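Local atomic coordinates of putative uncharacterized protein PH0242 (Pyrococcus horikoshii, PDB entry 3VU1), a protein that belongs to the archaeal AglB family of oligosaccharyltransferases, represented here by its C-terminal globular domain, a strand-rich, multi-sheet structure that holds a calcium ion. Residues Y365-G370 / L389-T394; L375-G380 / V471-I476; E427-R432 / N436-N441. All coordinates share one frame; numbering follows the deposited sequence.

Interaction 1: Y365-G370 / L389-T394; sequences YIMREG and LYLRAT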
loop_
_atom_site.group_PDB
_atom_site.type_symbol
_atom_site.label_atom_id
_atom_site.label_comp_id
_atom_site.label_asym_id
_atom_site.label_seq_id
_atom_site.Cartn_x
_atom_site.Cartn_y
_atom_site.Cartn_z
ATOM N N TYR A 365 -23.706 -1.724 0.850
ATOM C CA TYR A 365 -24.756 -0.944 0.208
ATOM C C TYR A 365 -25.909 -0.743 1.196
ATOM O O TYR A 365 -26.947 -1.359 1.118
ATOM C CB TYR A 365 -25.203 -1.582 -1.099
ATOM C CG TYR A 365 -25.563 -0.596 -2.212
ATOM C CD1 TYR A 365 -24.925 -0.663 -3.440
ATOM C CD2 TYR A 365 -26.552 0.380 -2.044
ATOM C CE1 TYR A 365 -25.249 0.195 -4.470
ATOM C CE2 TYR A 365 -26.886 1.257 -3.067
ATOM C CZ TYR A 365 -26.233 1.152 -4.287
ATOM O OH TYR A 365 -26.516 2.001 -5.346
ATOM N N ILE A 366 -25.659 0.140 2.140
ATOM C CA ILE A 366 -26.528 0.481 3.231
ATOM C C ILE A 366 -27.951 0.889 2.812
ATOM O O ILE A 366 -28.915 0.422 3.413
ATOM C CB ILE A 366 -25.762 1.491 4.142
ATOM C CG1 ILE A 366 -25.273 0.779 5.386
ATOM C CG2 ILE A 366 -26.589 2.645 4.639
ATOM C CD1 ILE A 366 -25.141 -0.722 5.214
ATOM N N MET A 367 -28.086 1.725 1.783
ATOM C CA MET A 367 -29.397 2.207 1.325
ATOM C C MET A 367 -29.371 2.583 -0.151
ATOM O O MET A 367 -28.338 3.061 -0.662
ATOM C CB MET A 367 -29.828 3.446 2.088
ATOM C CG MET A 367 -29.858 3.355 3.601
ATOM S SD MET A 367 -30.292 4.974 4.279
ATOM C CE MET A 367 -32.082 4.901 4.200
ATOM N N ARG A 368 -30.499 2.371 -0.839
ATOM C CA ARG A 368 -30.619 2.810 -2.239
ATOM C C ARG A 368 -31.054 4.271 -2.269
ATOM O O ARG A 368 -31.603 4.774 -1.277
ATOM C CB ARG A 368 -31.559 1.924 -3.055
ATOM C CG ARG A 368 -31.106 0.484 -3.162
ATOM C CD ARG A 368 -31.968 -0.294 -4.138
ATOM N NE ARG A 368 -32.278 -1.622 -3.607
ATOM C CZ ARG A 368 -32.451 -2.724 -4.338
ATOM N NH1 ARG A 368 -32.340 -2.695 -5.666
ATOM N NH2 ARG A 368 -32.737 -3.874 -3.733
ATOM N N GLU A 369 -30.766 4.964 -3.373
ATOM C CA GLU A 369 -31.075 6.397 -3.453
ATOM C C GLU A 369 -32.598 6.576 -3.317
ATOM O O GLU A 369 -33.361 5.754 -3.845
ATOM C CB GLU A 369 -30.499 7.040 -4.729
ATOM C CG GLU A 369 -31.020 6.493 -6.052
ATOM C CD GLU A 369 -30.109 6.794 -7.241
ATOM O OE1 GLU A 369 -29.108 7.523 -7.095
ATOM O OE2 GLU A 369 -30.381 6.285 -8.339
ATOM N N GLY A 370 -33.028 7.594 -2.568
ATOM C CA GLY A 370 -34.451 7.770 -2.273
ATOM C C GLY A 370 -34.962 7.185 -0.960
ATOM O O GLY A 370 -35.859 7.759 -0.354
ATOM N N LEU A 389 -21.014 11.205 11.361
ATOM C CA LEU A 389 -21.381 10.017 10.590
ATOM C C LEU A 389 -21.870 10.415 9.209
ATOM O O LEU A 389 -22.792 11.205 9.103
ATOM C CB LEU A 389 -22.448 9.224 11.325
ATOM C CG LEU A 389 -23.160 8.076 10.594
ATOM C CD1 LEU A 389 -22.189 7.010 10.085
ATOM C CD2 LEU A 389 -24.264 7.475 11.474
ATOM N N TYR A 390 -21.258 9.885 8.156
ATOM C CA TYR A 390 -21.713 10.196 6.807
ATOM C C TYR A 390 -22.197 8.959 6.078
ATOM O O TYR A 390 -21.928 7.821 6.498
ATOM C CB TYR A 390 -20.590 10.798 5.952
ATOM C CG TYR A 390 -20.088 12.148 6.366
ATOM C CD1 TYR A 390 -19.244 12.294 7.473
ATOM C CD2 TYR A 390 -20.424 13.282 5.636
ATOM C CE1 TYR A 390 -18.767 13.537 7.844
ATOM C CE2 TYR A 390 -19.956 14.522 6.009
ATOM C CZ TYR A 390 -19.132 14.645 7.106
ATOM O OH TYR A 390 -18.670 15.884 7.473
ATOM N N LEU A 391 -22.885 9.192 4.964
ATOM C CA LEU A 391 -23.065 8.151 3.983
ATOM C C LEU A 391 -22.086 8.477 2.882
ATOM O O LEU A 391 -22.066 9.615 2.380
ATOM C CB LEU A 391 -24.498 8.093 3.440
ATOM C CG LEU A 391 -25.654 7.635 4.352
ATOM C CD1 LEU A 391 -26.887 7.426 3.476
ATOM C CD2 LEU A 391 -25.355 6.373 5.162
ATOM N N ARG A 392 -21.275 7.479 2.525
ATOM C CA ARG A 392 -20.196 7.656 1.570
ATOM C C ARG A 392 -20.391 6.756 0.382
ATOM O O ARG A 392 -20.696 5.581 0.541
ATOM C CB ARG A 392 -18.819 7.366 2.208
ATOM C CG ARG A 392 -17.667 7.962 1.397
ATOM C CD ARG A 392 -16.318 7.432 1.830
ATOM N NE ARG A 392 -16.298 5.972 1.806
ATOM C CZ ARG A 392 -15.473 5.211 2.519
ATOM N NH1 ARG A 392 -14.575 5.750 3.339
ATOM N NH2 ARG A 392 -15.575 3.908 2.426
ATOM N N ALA A 393 -20.192 7.306 -0.808
ATOM C CA ALA A 393 -20.227 6.485 -2.013
ATOM C C ALA A 393 -18.815 6.136 -2.478
ATOM O O ALA A 393 -17.888 6.965 -2.341
ATOM C CB ALA A 393 -20.993 7.193 -3.132
ATOM N N THR A 394 -18.668 4.919 -3.026
ATOM C CA THR A 394 -17.425 4.508 -3.663
ATOM C C THR A 394 -17.785 3.863 -4.984
ATOM O O THR A 394 -18.523 2.879 -5.007
ATOM C CB THR A 394 -16.600 3.508 -2.808
ATOM O OG1 THR A 394 -16.346 4.052 -1.512
ATOM C CG2 THR A 394 -15.252 3.225 -3.443
#

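Interaction 2: L375-G380 / V471-I476; sequences LELKVG and VEPVFI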
loop_
_atom_site.group_PDB
_atom_site.type_symbol
_atom_site.label_atom_id
_atom_site.label_comp_id
_atom_site.label_asym_id
_atom_site.label_seq_id
_atom_site.Cartn_x
_atom_site.Cartn_y
_atom_site.Cartn_z
ATOM N N LEU A 375 -31.616 3.564 11.082
ATOM C CA LEU A 375 -30.401 2.843 10.745
ATOM C C LEU A 375 -29.723 2.504 12.037
ATOM O O LEU A 375 -29.524 3.394 12.867
ATOM C CB LEU A 375 -29.501 3.741 9.897
ATOM C CG LEU A 375 -28.010 3.435 9.701
ATOM C CD1 LEU A 375 -27.796 2.217 8.804
ATOM C CD2 LEU A 375 -27.295 4.668 9.143
ATOM N N GLU A 376 -29.390 1.222 12.211
ATOM C CA GLU A 376 -28.769 0.725 13.445
ATOM C C GLU A 376 -27.414 0.065 13.184
ATOM O O GLU A 376 -27.329 -0.955 12.498
ATOM C CB GLU A 376 -29.685 -0.263 14.165
ATOM C CG GLU A 376 -30.996 0.324 14.684
ATOM C CD GLU A 376 -32.180 -0.628 14.495
ATOM O OE1 GLU A 376 -32.208 -1.712 15.141
ATOM O OE2 GLU A 376 -33.081 -0.291 13.680
ATOM N N LEU A 377 -26.363 0.663 13.741
ATOM C CA LEU A 377 -24.989 0.206 13.563
ATOM C C LEU A 377 -24.401 -0.100 14.910
ATOM O O LEU A 377 -24.702 0.569 15.893
ATOM C CB LEU A 377 -24.115 1.313 12.983
ATOM C CG LEU A 377 -24.556 2.005 11.717
ATOM C CD1 LEU A 377 -24.126 3.456 11.730
ATOM C CD2 LEU A 377 -23.970 1.283 10.526
ATOM N N LYS A 378 -23.537 -1.100 14.936
ATOM C CA LYS A 378 -22.657 -1.324 16.050
ATOM C C LYS A 378 -21.235 -1.227 15.484
ATOM O O LYS A 378 -20.864 -1.944 14.540
ATOM C CB LYS A 378 -22.948 -2.686 16.711
ATOM C CG LYS A 378 -23.761 -2.608 18.003
ATOM C CD LYS A 378 -25.043 -3.463 18.013
ATOM C CE LYS A 378 -24.839 -4.942 17.668
ATOM N NZ LYS A 378 -23.927 -5.677 18.593
ATOM N N VAL A 379 -20.445 -0.323 16.050
ATOM C CA VAL A 379 -19.094 -0.078 15.562
ATOM C C VAL A 379 -18.067 -0.114 16.688
ATOM O O VAL A 379 -18.354 0.330 17.799
ATOM C CB VAL A 379 -19.029 1.248 14.780
ATOM C CG1 VAL A 379 -19.454 2.418 15.649
ATOM C CG2 VAL A 379 -17.646 1.466 14.200
ATOM N N GLY A 380 -16.886 -0.659 16.393
ATOM C CA GLY A 380 -15.783 -0.749 17.364
ATOM C C GLY A 380 -14.639 0.202 17.033
ATOM O O GLY A 380 -14.253 0.326 15.866
ATOM N N VAL A 471 -22.366 2.007 -0.866
ATOM C CA VAL A 471 -22.933 3.077 -0.078
ATOM C C VAL A 471 -22.749 2.634 1.350
ATOM O O VAL A 471 -23.293 1.609 1.763
ATOM C CB VAL A 471 -24.415 3.326 -0.414
ATOM C CG1 VAL A 471 -25.024 4.344 0.540
ATOM C CG2 VAL A 471 -24.532 3.791 -1.858
ATOM N N GLU A 472 -21.960 3.400 2.097
ATOM C CA GLU A 472 -21.409 2.909 3.337
ATOM C C GLU A 472 -21.499 3.958 4.380
ATOM O O GLU A 472 -21.413 5.138 4.066
ATOM C CB GLU A 472 -19.942 2.540 3.154
ATOM C CG GLU A 472 -19.657 1.381 2.207
ATOM C CD GLU A 472 -18.176 1.073 2.136
ATOM O OE1 GLU A 472 -17.707 0.273 2.960
ATOM O OE2 GLU A 472 -17.485 1.634 1.262
ATOM N N PRO A 473 -21.694 3.542 5.635
ATOM C CA PRO A 473 -21.613 4.475 6.728
ATOM C C PRO A 473 -20.145 4.655 7.121
ATOM O O PRO A 473 -19.390 3.689 7.138
ATOM C CB PRO A 473 -22.399 3.781 7.817
ATOM C CG PRO A 473 -22.125 2.350 7.571
ATOM C CD PRO A 473 -22.128 2.216 6.081
ATOM N N VAL A 474 -19.744 5.893 7.386
ATOM C CA VAL A 474 -18.344 6.232 7.626
ATOM C C VAL A 474 -18.314 7.237 8.774
ATOM O O VAL A 474 -19.051 8.240 8.754
ATOM C CB VAL A 474 -17.675 6.823 6.343
ATOM C CG1 VAL A 474 -16.319 7.432 6.639
ATOM C CG2 VAL A 474 -17.521 5.757 5.275
ATOM N N PHE A 475 -17.478 6.948 9.774
ATOM C CA PHE A 475 -17.301 7.829 10.921
ATOM C C PHE A 475 -16.057 8.665 10.736
ATOM O O PHE A 475 -14.969 8.111 10.668
ATOM C CB PHE A 475 -17.197 7.014 12.197
ATOM C CG PHE A 475 -18.468 6.331 12.570
ATOM C CD1 PHE A 475 -18.824 5.105 11.991
ATOM C CD2 PHE A 475 -19.335 6.911 13.500
ATOM C CE1 PHE A 475 -20.019 4.463 12.342
ATOM C CE2 PHE A 475 -20.542 6.283 13.843
ATOM C CZ PHE A 475 -20.878 5.054 13.266
ATOM N N ILE A 476 -16.224 9.985 10.646
ATOM C CA ILE A 476 -15.098 10.911 10.468
ATOM C C ILE A 476 -14.705 11.586 11.784
ATOM O O ILE A 476 -15.543 12.135 12.470
ATOM C CB ILE A 476 -15.383 11.991 9.404
ATOM C CG1 ILE A 476 -15.715 11.351 8.059
ATOM C CG2 ILE A 476 -14.195 12.942 9.262
ATOM C CD1 ILE A 476 -14.714 10.323 7.605
#

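Interaction 3: E427-R432 / N436-N441; sequences EGIKLR and NEIVVN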
loop_
_atom_site.group_PDB
_atom_site.type_symbol
_atom_site.label_atom_id
_atom_site.label_comp_id
_atom_site.label_asym_id
_atom_site.label_seq_id
_atom_site.Cartn_x
_atom_site.Cartn_y
_atom_site.Cartn_z
ATOM N N GLU A 427 -23.851 14.965 13.628
ATOM C CA GLU A 427 -22.642 15.603 14.124
ATOM C C GLU A 427 -22.424 15.148 15.551
ATOM O O GLU A 427 -23.366 14.755 16.220
ATOM C CB GLU A 427 -22.785 17.119 14.118
ATOM C CG GLU A 427 -22.791 17.752 12.743
ATOM C CD GLU A 427 -22.636 19.267 12.776
ATOM O OE1 GLU A 427 -22.819 19.883 13.860
ATOM O OE2 GLU A 427 -22.333 19.843 11.698
ATOM N N GLY A 428 -21.174 15.179 16.001
ATOM C CA GLY A 428 -20.836 15.034 17.412
ATOM C C GLY A 428 -21.260 13.784 18.133
ATOM O O GLY A 428 -21.655 13.851 19.285
ATOM N N ILE A 429 -21.171 12.637 17.472
ATOM C CA ILE A 429 -21.320 11.360 18.166
ATOM C C ILE A 429 -20.109 11.121 19.058
ATOM O O ILE A 429 -18.971 11.223 18.601
ATOM C CB ILE A 429 -21.448 10.180 17.190
ATOM C CG1 ILE A 429 -22.611 10.425 16.232
ATOM C CG2 ILE A 429 -21.619 8.876 17.964
ATOM C CD1 ILE A 429 -22.718 9.418 15.106
ATOM N N LYS A 430 -20.351 10.813 20.326
ATOM C CA LYS A 430 -19.275 10.457 21.244
ATOM C C LYS A 430 -19.030 8.969 21.198
ATOM O O LYS A 430 -19.795 8.213 21.762
ATOM C CB LYS A 430 -19.602 10.902 22.676
ATOM C CG LYS A 430 -19.141 12.316 23.040
ATOM C CD LYS A 430 -19.459 12.623 24.506
ATOM C CE LYS A 430 -18.343 13.381 25.223
ATOM N NZ LYS A 430 -18.271 14.807 24.796
ATOM N N LEU A 431 -17.968 8.543 20.524
ATOM C CA LEU A 431 -17.589 7.117 20.527
ATOM C C LEU A 431 -16.719 6.705 21.718
ATOM O O LEU A 431 -15.894 7.486 22.195
ATOM C CB LEU A 431 -16.886 6.740 19.237
ATOM C CG LEU A 431 -17.685 7.000 17.976
ATOM C CD1 LEU A 431 -16.801 6.682 16.781
ATOM C CD2 LEU A 431 -18.933 6.137 17.974
ATOM N N ARG A 432 -16.912 5.467 22.174
ATOM C CA ARG A 432 -16.223 4.915 23.353
ATOM C C ARG A 432 -15.388 3.713 22.933
ATOM O O ARG A 432 -15.849 2.882 22.150
ATOM C CB ARG A 432 -17.218 4.443 24.444
ATOM C CG ARG A 432 -18.378 5.382 24.771
ATOM C CD ARG A 432 -18.136 6.220 26.023
ATOM N NE ARG A 432 -16.887 6.978 25.931
ATOM C CZ ARG A 432 -15.894 6.932 26.825
ATOM N NH1 ARG A 432 -15.989 6.183 27.921
ATOM N NH2 ARG A 432 -14.802 7.655 26.618
ATOM N N ASN A 436 -19.919 0.289 20.146
ATOM C CA ASN A 436 -20.758 1.473 20.233
ATOM C C ASN A 436 -22.024 1.242 19.456
ATOM O O ASN A 436 -21.944 0.957 18.267
ATOM C CB ASN A 436 -20.060 2.662 19.592
ATOM C CG ASN A 436 -18.935 3.193 20.424
ATOM O OD1 ASN A 436 -19.125 4.131 21.199
ATOM N ND2 ASN A 436 -17.751 2.601 20.278
ATOM N N GLU A 437 -23.185 1.374 20.097
ATOM C CA GLU A 437 -24.460 1.244 19.379
ATOM C C GLU A 437 -24.912 2.590 18.882
ATOM O O GLU A 437 -24.899 3.564 19.625
ATOM C CB GLU A 437 -25.545 0.664 20.262
ATOM C CG GLU A 437 -25.449 -0.826 20.488
ATOM C CD GLU A 437 -26.303 -1.255 21.662
ATOM O OE1 GLU A 437 -27.530 -0.994 21.646
ATOM O OE2 GLU A 437 -25.743 -1.842 22.610
ATOM N N ILE A 438 -25.310 2.646 17.619
ATOM C CA ILE A 438 -25.676 3.905 16.996
ATOM C C ILE A 438 -27.016 3.792 16.286
ATOM O O ILE A 438 -27.249 2.841 15.524
ATOM C CB ILE A 438 -24.553 4.435 16.061
ATOM C CG1 ILE A 438 -23.565 5.293 16.848
ATOM C CG2 ILE A 438 -25.105 5.305 14.943
ATOM C CD1 ILE A 438 -22.432 4.509 17.461
ATOM N N VAL A 439 -27.887 4.774 16.558
ATOM C CA VAL A 439 -29.218 4.834 15.968
ATOM C C VAL A 439 -29.500 6.232 15.411
ATOM O O VAL A 439 -29.338 7.224 16.117
ATOM C CB VAL A 439 -30.307 4.446 16.995
ATOM C CG1 VAL A 439 -31.645 4.268 16.286
ATOM C CG2 VAL A 439 -29.930 3.170 17.762
ATOM N N VAL A 440 -29.909 6.310 14.146
ATOM C CA VAL A 440 -30.109 7.600 13.468
ATOM C C VAL A 440 -31.126 7.459 12.343
ATOM O O VAL A 440 -31.333 6.349 11.826
ATOM C CB VAL A 440 -28.790 8.219 12.881
ATOM C CG1 VAL A 440 -27.837 8.668 13.985
ATOM C CG2 VAL A 440 -28.093 7.271 11.905
ATOM N N ASN A 441 -31.755 8.585 11.979
ATOM C CA ASN A 441 -32.631 8.660 10.801
ATOM C C ASN A 441 -31.811 8.964 9.564
ATOM O O ASN A 441 -30.961 9.864 9.574
ATOM C CB ASN A 441 -33.715 9.730 10.971
ATOM C CG ASN A 441 -34.817 9.320 11.945
ATOM O OD1 ASN A 441 -35.047 8.130 12.215
ATOM N ND2 ASN A 441 -35.519 10.317 12.467
#

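Interaction 1: Y365-G370 / L389-T394
Leu391, on strand 385-401, reaches across to Ile366 and Met367 in the loop that precedes strand 372-381. Its CB leaves the strand in the direction of that loop, and CG lies anti to the carbonyl carbon (chi1 -69°), which carries the branch point forward and lets the two methyls part between two neighbours. CB and CG serve as the stalk; the touching is done by the tips. CD2 meets the CG2 methyl of Ile366 at 4.0 Å, the two side chains passing at a slant, while CD1 approaches SD of Met367 at 4.3 Å. Ile366 divides its branches: CG2 turns to the leucine, whereas the rest of the side chain leads away and packs on Pro473. Met367 presents its soft, polarisable sulfur on a flexible, unbranched chain, and the sulfur lies against the leucine methyl.

Met444 and Leu425 also touch Leu391, and Ala442 packs on Met367. The backbone of Ile366 is hydrogen-bonded to Val471, which helps place the loop against the sheet.

No hydrogen bond joins the two segments, and the surface they bury is small, 89 Å². The contact therefore rests on dispersion and on the exclusion of water by three buried apolar side chains, and complementary shape rather than bond direction sets the fit of loop on strand.

Interaction 2: L375-G380 / V471-I476
Strands 375-380 and 471-476 run in the same general sense but cross at -46°, their axes 10.3 Å apart, so that Leu377 faces Pro473 and Val379 faces Phe475 across a gap filled by side chains, with no hydrogen bond between the backbones. The alternation of extended chain turns these residues inward, while Lys378, lying between two of them, points away.

Leu377 forks to serve two partners. Its CD2 methyl packs on the pyrrolidine ring of Pro473, 3.6 Å from CG, the side chains neither aligned nor perpendicular. CD1 takes the other direction and lies 3.9 Å from CZ at the end of the Phe475 ring. The branched leucine suits this place because one methyl can rest on the compact proline while the other reaches the aromatic.

Val379, on the same strand as Leu377, points toward Phe475, and the two side chains approach from opposite directions. Chi1 of 59° sets CG1 between the backbone N and the carbonyl carbon, and this methyl makes an off-centre CH-pi contact, 4.3 Å from the ring centroid and 30° from the ring normal. The long phenylalanine spans most of the distance, so the short, beta-branched valine is enough to meet it.

Around this core, strand 372-381 is hydrogen-bonded between strands 336-356 and 434-443, and strand 464-487 pairs with 385-401 as well as 336-356. Leu389 and Val354 also pack on Leu377, and Ile429 on Phe475, so strands 385-401, 336-356 and 412-431 also line the contact.

Interaction 3: E427-R432 / N436-N441
The side-chain amide of Asn436 meets the backbone of Arg432 along its polar edge, while one of its faces lies under the CD2 methyl of Leu431, 3.8 Å from Asn436 CG. Arg432 CB and CG skirt the oxygen from the other side of the amide plane, and the guanidinium is turned 88° to that plane. At the edge, Arg432 N donates to Asn436 OD1 at 2.8 Å, in the carbonyl plane on a lone pair. Asn436 ND2 in turn donates to a lone pair of Arg432 O at 2.7 Å, with the acceptor tilted 16° out of the amide plane. Asparagine suits the place because its primary amide carries a donor and an acceptor on the same end, matching the N-H and C=O of a single residue, Arg432. ND2 has a further, weak bond to Val379 O.

Beyond this clasp the nearly antiparallel strands 428-431 and 436-441 pack through side chains: Leu431 CD2 touches Ile438 CD1 at 3.9 Å, and Ile429 CG2 lies 4.2 Å from Ile438 CG1. Gly428, whose positive phi favours glycine, forms a G1 beta bulge with Ile429 opposite Ala387. The guanidinium of Arg432 forms a salt bridge with Glu384.

Two bonds to one residue fix the rotation of the amide, and they satisfy polar groups of a buried asparagine. The chemistry thus joins a directional polar clasp near the turn to apolar packing farther along the strands.

How the interactions relate
All three contacts reach one antiparallel beta-sheet of the Peripheral 2 domain, interaction 1 through strand 385-401 with a loop packed on it. Centres of interactions 1 and 2 are about 10 Å apart, bridged by backbone: Tyr390 N approaches Val474 O at 2.8 Å, a probable hydrogen bond. Interactions 2 and 3, about 9 Å between centres, share neighbouring strands, with Leu377 O 2.8 Å from Ile438 N, also a probable hydrogen bond. Interactions 1 and 3 are farther apart, about 17 Å between centres, yet Leu389 CB lies 3.8 Å from Ile429 CD1, extending the apolar core between them. The calcium ligands Glu76, Ala285, His319 and Glu322 belong to none of these segments.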